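Local coordinates for protein gamma-glutamyltranspeptidase (Streptomyces lincolnensis, PDB 6J3A) that probably acts as a glutamyltransferase-like enzyme of the gamma-glutamyltranspeptidase family, a branch of the Ntn hydrolases, and is a homologue of LmbA, at residues Q78-A83 against A106-A111; G267-K272 against I487-G492. One frame throughout, in Å; residues are numbered along the deposited sequence.

Contact 1: Q78-A83 against A106-A111; sequences QGVAPA and AAVPGA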
ATOM      1  N   GLN A  78      11.174  14.262 -24.189  1.00 28.50           N
ATOM      2  CA  GLN A  78      10.116  14.888 -24.958  1.00 27.39           C
ATOM      3  C   GLN A  78      10.596  15.080 -26.390  1.00 27.40           C
ATOM      4  O   GLN A  78      11.574  15.781 -26.640  1.00 25.77           O
ATOM      5  CB  GLN A  78       9.735  16.223 -24.356  1.00 26.85           C
ATOM      6  CG  GLN A  78       8.743  17.012 -25.193  1.00 26.43           C
ATOM      7  CD  GLN A  78       7.432  16.285 -25.340  1.00 26.30           C
ATOM      8  OE1 GLN A  78       6.675  16.150 -24.373  1.00 26.17           O
ATOM      9  NE2 GLN A  78       7.156  15.794 -26.553  1.00 25.40           N
ATOM     10  N   GLY A  79       9.899  14.445 -27.325  1.00 28.24           N
ATOM     11  CA  GLY A  79      10.285  14.511 -28.718  1.00 29.38           C
ATOM     12  C   GLY A  79       9.868  15.807 -29.383  1.00 29.90           C
ATOM     13  O   GLY A  79       9.090  16.595 -28.823  1.00 29.06           O
ATOM     14  N   VAL A  80      10.378  15.993 -30.599  1.00 30.57           N
ATOM     15  CA  VAL A  80      10.167  17.221 -31.383  1.00 31.54           C
ATOM     16  C   VAL A  80       9.135  17.040 -32.500  1.00 33.00           C
ATOM     17  O   VAL A  80       8.755  15.920 -32.849  1.00 34.14           O
ATOM     18  CB  VAL A  80      11.488  17.757 -32.007  1.00 31.16           C
ATOM     19  CG1 VAL A  80      12.452  18.204 -30.918  1.00 30.58           C
ATOM     20  CG2 VAL A  80      12.153  16.739 -32.942  1.00 30.87           C
ATOM     21  N   ALA A  81       8.703  18.169 -33.055  1.00 33.71           N
ATOM     22  CA  ALA A  81       7.908  18.191 -34.275  1.00 33.07           C
ATOM     23  C   ALA A  81       8.720  17.654 -35.460  1.00 33.07           C
ATOM     24  O   ALA A  81       9.949  17.832 -35.507  1.00 31.25           O
ATOM     25  CB  ALA A  81       7.427  19.600 -34.570  1.00 33.57           C
ATOM     26  N   PRO A  82       8.044  16.978 -36.415  1.00 33.13           N
ATOM     27  CA  PRO A  82       8.806  16.530 -37.585  1.00 32.82           C
ATOM     28  C   PRO A  82       9.267  17.690 -38.471  1.00 32.34           C
ATOM     29  O   PRO A  82       8.668  18.772 -38.459  1.00 31.67           O
ATOM     30  CB  PRO A  82       7.827  15.608 -38.332  1.00 32.73           C
ATOM     31  CG  PRO A  82       6.768  15.252 -37.341  1.00 33.03           C
ATOM     32  CD  PRO A  82       6.695  16.382 -36.361  1.00 32.68           C
ATOM     33  N   ALA A  83      10.326  17.435 -39.232  1.00 31.70           N
ATOM     34  CA  ALA A  83      10.893  18.388 -40.185  1.00 30.80           C
ATOM     35  C   ALA A  83       9.849  19.064 -41.103  1.00 31.78           C
ATOM     36  O   ALA A  83       9.997  20.245 -41.445  1.00 32.85           O
ATOM     37  CB  ALA A  83      11.972  17.699 -41.011  1.00 29.71           C
ATOM     38  N   ALA A 106       1.162  13.689 -33.570  1.00 28.74           N
ATOM     39  CA  ALA A 106       2.350  12.945 -33.099  1.00 29.29           C
ATOM     40  C   ALA A 106       3.646  13.746 -33.177  1.00 29.18           C
ATOM     41  O   ALA A 106       4.046  14.179 -34.263  1.00 29.80           O
ATOM     42  CB  ALA A 106       2.516  11.653 -33.890  1.00 28.78           C
ATOM     43  N   ALA A 107       4.297  13.932 -32.032  1.00 28.09           N
ATOM     44  CA  ALA A 107       5.690  14.380 -32.018  1.00 28.41           C
ATOM     45  C   ALA A 107       6.555  13.147 -32.228  1.00 28.18           C
ATOM     46  O   ALA A 107       6.052  12.029 -32.141  1.00 28.62           O
ATOM     47  CB  ALA A 107       6.020  15.050 -30.699  1.00 28.24           C
ATOM     48  N   VAL A 108       7.845  13.335 -32.498  1.00 28.14           N
ATOM     49  CA  VAL A 108       8.776  12.199 -32.605  1.00 28.75           C
ATOM     50  C   VAL A 108       8.722  11.466 -31.256  1.00 29.41           C
ATOM     51  O   VAL A 108       8.835  12.108 -30.223  1.00 30.63           O
ATOM     52  CB  VAL A 108      10.237  12.642 -32.890  1.00 28.56           C
ATOM     53  CG1 VAL A 108      11.195  11.454 -32.850  1.00 28.34           C
ATOM     54  CG2 VAL A 108      10.359  13.337 -34.237  1.00 28.50           C
ATOM     55  N   PRO A 109       8.510  10.137 -31.250  1.00 29.59           N
ATOM     56  CA  PRO A 109       8.471   9.449 -29.946  1.00 29.95           C
ATOM     57  C   PRO A 109       9.775   9.575 -29.167  1.00 29.99           C
ATOM     58  O   PRO A 109      10.836   9.259 -29.702  1.00 32.68           O
ATOM     59  CB  PRO A 109       8.198   7.996 -30.320  1.00 29.97           C
ATOM     60  CG  PRO A 109       7.453   8.085 -31.609  1.00 30.34           C
ATOM     61  CD  PRO A 109       7.994   9.286 -32.333  1.00 29.72           C
ATOM     62  N   GLY A 110       9.690  10.052 -27.929  1.00 29.08           N
ATOM     63  CA  GLY A 110      10.877  10.372 -27.130  1.00 29.00           C
ATOM     64  C   GLY A 110      11.148   9.515 -25.907  1.00 28.82           C
ATOM     65  O   GLY A 110      12.286   9.444 -25.426  1.00 29.59           O
ATOM     66  N   ALA A 111      10.111   8.859 -25.398  1.00 27.86           N
ATOM     67  CA  ALA A 111      10.218   8.075 -24.177  1.00 26.76           C
ATOM     68  C   ALA A 111      11.194   6.909 -24.284  1.00 26.14           C
ATOM     69  O   ALA A 111      12.007   6.702 -23.394  1.00 25.83           O
ATOM     70  CB  ALA A 111       8.846   7.568 -23.769  1.00 26.55           C
TER

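Contact 2: G267-K272 against I487-G492; sequences GWTVCK and IALRDG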
ATOM      1  N   GLY A 267      14.503  27.637   2.598  1.00 26.02           N
ATOM      2  CA  GLY A 267      15.393  26.524   2.958  1.00 26.33           C
ATOM      3  C   GLY A 267      15.454  25.392   1.949  1.00 27.80           C
ATOM      4  O   GLY A 267      16.387  24.571   1.988  1.00 27.49           O
ATOM      5  N   TRP A 268      14.454  25.336   1.063  1.00 29.88           N
ATOM      6  CA  TRP A 268      14.363  24.328   0.008  1.00 31.28           C
ATOM      7  C   TRP A 268      14.798  24.867  -1.350  1.00 32.20           C
ATOM      8  O   TRP A 268      14.765  26.075  -1.601  1.00 31.59           O
ATOM      9  CB  TRP A 268      12.930  23.803  -0.169  1.00 31.68           C
ATOM     10  CG  TRP A 268      12.217  23.334   1.053  1.00 32.34           C
ATOM     11  CD1 TRP A 268      11.634  24.115   2.003  1.00 32.99           C
ATOM     12  CD2 TRP A 268      11.936  21.975   1.422  1.00 32.25           C
ATOM     13  NE1 TRP A 268      11.037  23.333   2.960  1.00 33.47           N
ATOM     14  CE2 TRP A 268      11.204  22.016   2.626  1.00 32.83           C
ATOM     15  CE3 TRP A 268      12.250  20.733   0.867  1.00 32.13           C
ATOM     16  CZ2 TRP A 268      10.785  20.860   3.286  1.00 33.02           C
ATOM     17  CZ3 TRP A 268      11.828  19.586   1.520  1.00 32.48           C
ATOM     18  CH2 TRP A 268      11.104  19.657   2.717  1.00 32.59           C
ATOM     19  N   THR A 269      15.182  23.937  -2.217  1.00 32.62           N
ATOM     20  CA  THR A 269      15.337  24.176  -3.642  1.00 32.64           C
ATOM     21  C   THR A 269      14.434  23.185  -4.349  1.00 32.58           C
ATOM     22  O   THR A 269      14.535  21.990  -4.105  1.00 34.20           O
ATOM     23  CB  THR A 269      16.777  23.921  -4.116  1.00 32.26           C
ATOM     24  OG1 THR A 269      17.685  24.684  -3.314  1.00 31.73           O
ATOM     25  CG2 THR A 269      16.949  24.287  -5.601  1.00 31.85           C
ATOM     26  N   VAL A 270      13.566  23.670  -5.228  1.00 32.03           N
ATOM     27  CA  VAL A 270      12.761  22.790  -6.070  1.00 31.36           C
ATOM     28  C   VAL A 270      13.393  22.719  -7.454  1.00 31.04           C
ATOM     29  O   VAL A 270      13.736  23.746  -8.018  1.00 30.94           O
ATOM     30  CB  VAL A 270      11.323  23.280  -6.193  1.00 30.73           C
ATOM     31  CG1 VAL A 270      10.498  22.247  -6.947  1.00 31.59           C
ATOM     32  CG2 VAL A 270      10.729  23.511  -4.810  1.00 31.29           C
ATOM     33  N   CYS A 271      13.540  21.502  -7.976  1.00 30.65           N
ATOM     34  CA  CYS A 271      14.069  21.254  -9.322  1.00 30.40           C
ATOM     35  C   CYS A 271      12.969  20.791 -10.262  1.00 28.57           C
ATOM     36  O   CYS A 271      12.174  19.919  -9.908  1.00 27.34           O
ATOM     37  CB  CYS A 271      15.172  20.192  -9.285  1.00 30.59           C
ATOM     38  SG  CYS A 271      16.555  20.673  -8.228  1.00 31.09           S
ATOM     39  N   LYS A 272      12.961  21.366 -11.464  1.00 27.69           N
ATOM     40  CA  LYS A 272      11.970  21.072 -12.502  1.00 27.23           C
ATOM     41  C   LYS A 272      12.627  20.976 -13.860  1.00 27.00           C
ATOM     42  O   LYS A 272      13.793  21.308 -14.014  1.00 27.65           O
ATOM     43  CB  LYS A 272      10.924  22.188 -12.556  1.00 26.78           C
ATOM     44  CG  LYS A 272      10.193  22.459 -11.246  1.00 26.49           C
ATOM     45  CD  LYS A 272       9.312  21.289 -10.810  1.00 26.33           C
ATOM     46  CE  LYS A 272       8.028  21.216 -11.620  1.00 25.70           C
ATOM     47  NZ  LYS A 272       7.341  19.901 -11.506  1.00 25.29           N
ATOM     48  N   ILE A 487      11.937  17.309  -8.174  1.00 24.22           N
ATOM     49  CA  ILE A 487      12.837  16.883  -7.116  1.00 25.01           C
ATOM     50  C   ILE A 487      13.039  18.078  -6.184  1.00 25.34           C
ATOM     51  O   ILE A 487      13.267  19.195  -6.637  1.00 25.33           O
ATOM     52  CB  ILE A 487      14.170  16.325  -7.674  1.00 25.06           C
ATOM     53  CG1 ILE A 487      13.937  14.929  -8.260  1.00 25.39           C
ATOM     54  CG2 ILE A 487      15.231  16.264  -6.575  1.00 24.95           C
ATOM     55  CD1 ILE A 487      15.177  14.206  -8.748  1.00 25.99           C
ATOM     56  N   ALA A 488      12.943  17.845  -4.880  1.00 26.82           N
ATOM     57  CA  ALA A 488      13.142  18.915  -3.898  1.00 28.43           C
ATOM     58  C   ALA A 488      14.398  18.677  -3.094  1.00 29.55           C
ATOM     59  O   ALA A 488      14.655  17.566  -2.649  1.00 29.69           O
ATOM     60  CB  ALA A 488      11.946  19.058  -2.974  1.00 28.38           C
ATOM     61  N   LEU A 489      15.182  19.740  -2.945  1.00 31.70           N
ATOM     62  CA  LEU A 489      16.336  19.770  -2.062  1.00 32.80           C
ATOM     63  C   LEU A 489      15.988  20.505  -0.766  1.00 33.75           C
ATOM     64  O   LEU A 489      15.125  21.391  -0.753  1.00 31.88           O
ATOM     65  CB  LEU A 489      17.523  20.459  -2.744  1.00 33.22           C
ATOM     66  CG  LEU A 489      17.764  20.203  -4.236  1.00 33.37           C
ATOM     67  CD1 LEU A 489      19.039  20.882  -4.710  1.00 33.23           C
ATOM     68  CD2 LEU A 489      17.854  18.717  -4.518  1.00 33.39           C
ATOM     69  N   ARG A 490      16.652  20.118   0.317  1.00 35.45           N
ATOM     70  CA  ARG A 490      16.614  20.870   1.574  1.00 37.54           C
ATOM     71  C   ARG A 490      18.063  21.143   1.923  1.00 37.75           C
ATOM     72  O   ARG A 490      18.840  20.199   2.071  1.00 38.15           O
ATOM     73  CB  ARG A 490      15.920  20.060   2.672  1.00 38.70           C
ATOM     74  CG  ARG A 490      15.798  20.751   4.020  1.00 39.48           C
ATOM     75  CD  ARG A 490      14.750  21.847   3.997  1.00 41.68           C
ATOM     76  NE  ARG A 490      14.565  22.443   5.325  1.00 43.74           N
ATOM     77  CZ  ARG A 490      15.392  23.318   5.912  1.00 44.01           C
ATOM     78  NH1 ARG A 490      16.505  23.750   5.310  1.00 44.72           N
ATOM     79  NH2 ARG A 490      15.102  23.771   7.131  1.00 43.81           N
ATOM     80  N   ASP A 491      18.426  22.428   2.012  1.00 39.36           N
ATOM     81  CA  ASP A 491      19.815  22.850   2.248  1.00 40.27           C
ATOM     82  C   ASP A 491      20.766  22.286   1.163  1.00 39.88           C
ATOM     83  O   ASP A 491      21.905  21.878   1.442  1.00 38.39           O
ATOM     84  CB  ASP A 491      20.253  22.426   3.668  1.00 42.24           C
ATOM     85  CG  ASP A 491      20.997  23.524   4.431  1.00 43.68           C
ATOM     86  OD1 ASP A 491      20.630  24.714   4.341  1.00 44.43           O
ATOM     87  OD2 ASP A 491      21.939  23.175   5.169  1.00 45.46           O
ATOM     88  N   GLY A 492      20.275  22.264  -0.074  1.00 38.13           N
ATOM     89  CA  GLY A 492      21.060  21.808  -1.222  1.00 37.93           C
ATOM     90  C   GLY A 492      21.273  20.313  -1.347  1.00 37.77           C
ATOM     91  O   GLY A 492      22.070  19.874  -2.184  1.00 37.67           O
TER

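Contact 1: Q78-A83 against A106-A111
Val108 N donates to Val80 O over 2.8 Å in an almost perfectly straight bond (179° at the hydrogen), the one conventional hydrogen bond between two irregular backbones, which come together again where Gly79 CA and Gly110 CA lie 4.5 Å apart. Gly79 CA also directs a CA-H at Val108 O, at 3.2 Å and nearly as straight (174°). A beta carbon on Gly79 would run into that carbonyl oxygen, and one on Gly110 into Gly79 N, so the close approach depends on two glycines. Side by side and pointing the same way, Val80 and Val108 meet through their CG2 methyls at 4.1 Å. Val108 CG2 also packs 3.3 Å from Val80 O, and Ala107 CB flanks the same oxygen at 3.6 Å, giving this acceptor an apolar surround. In the fold, the contact ties the loop leaving strand 73-77 to the one entering helix 111-122, whose start is further held by backbone bonds from Gly110 and Ala111 to Gly59. Helix 247-252 packs against Val108 through Asp249 and Leu250, and Asp249 also touches Pro82. Gln78 folds back on its own segment: NE2 bonds Gly79 O at 3.1 Å (169°), with the acceptor close to the amide plane, while OE1 is taken by Thr481 OG1. Gripped at both amide atoms, the side chain is held against rotation, and NE2 rests 4.4 Å from Ala107 CB.

Contact 2: G267-K272 against I487-G492
Trp268 CG lies anti to the carbonyl carbon (chi1 -51°), beside the backbone N, and Arg490, bent at chi2 (73°), lays CD over the face of the indole. CD is 3.9 Å from the centroid of the five-membered ring, a CH-pi contact; the guanidinium lies farther off, its plane turned 48° from the indole, so any cation-pi attraction is weak at most. Arg490 NH1 makes a long, weak bond to Gly267 O, which Asp491 N grips properly at 3.0 Å. Antiparallel strands 268-272 and 487-490 carry this pairing, with Thr269-Leu489 and Cys271-Ile487 as hydrogen-bonded pairs; Leu489 N to Thr269 O spans 2.6 Å. Asp491 and Gly492, both at positive phi, then turn the chain back into strand 493-499. Trp268, Val270 and Ala488 face helix 506-519, where Phe514 meets the indole edge-to-face. An alanine in place of Trp268 would probably leave Arg490 CD without the ring beneath it and Phe514 without its aromatic partner, opening a gap under the helix. From the opposite face, Thr269 CB packs 3.8 Å from Leu489 CB, and Cys271 SG reaches Leu489 CG at 4.2 Å. Thr269 OG1 bonds Asp264.

Contact 1 closes before contact 2 opens along the chain; their centres are 30 Å apart, and their nearest atoms remain about 12 Å from each other, without touching. They are connected through strand 256-265 and through the chain that follows Thr481. Strand 268-272 pairs with strand 256-265, which pairs in turn with strand 73-77, whose end runs into the 78-83 segment. The chain from Thr481, the partner of Gln78 OE1, continues to Thr484, Pro485 and Ser486, which bind Lys272 NZ together with Asp507, and then into strand 486-490. Contact 1 thus joins loops beyond the strands, whereas contact 2 is strand pairing beneath a helix, consistent with the layered Ntn-hydrolase fold. Neither contact includes a ligand.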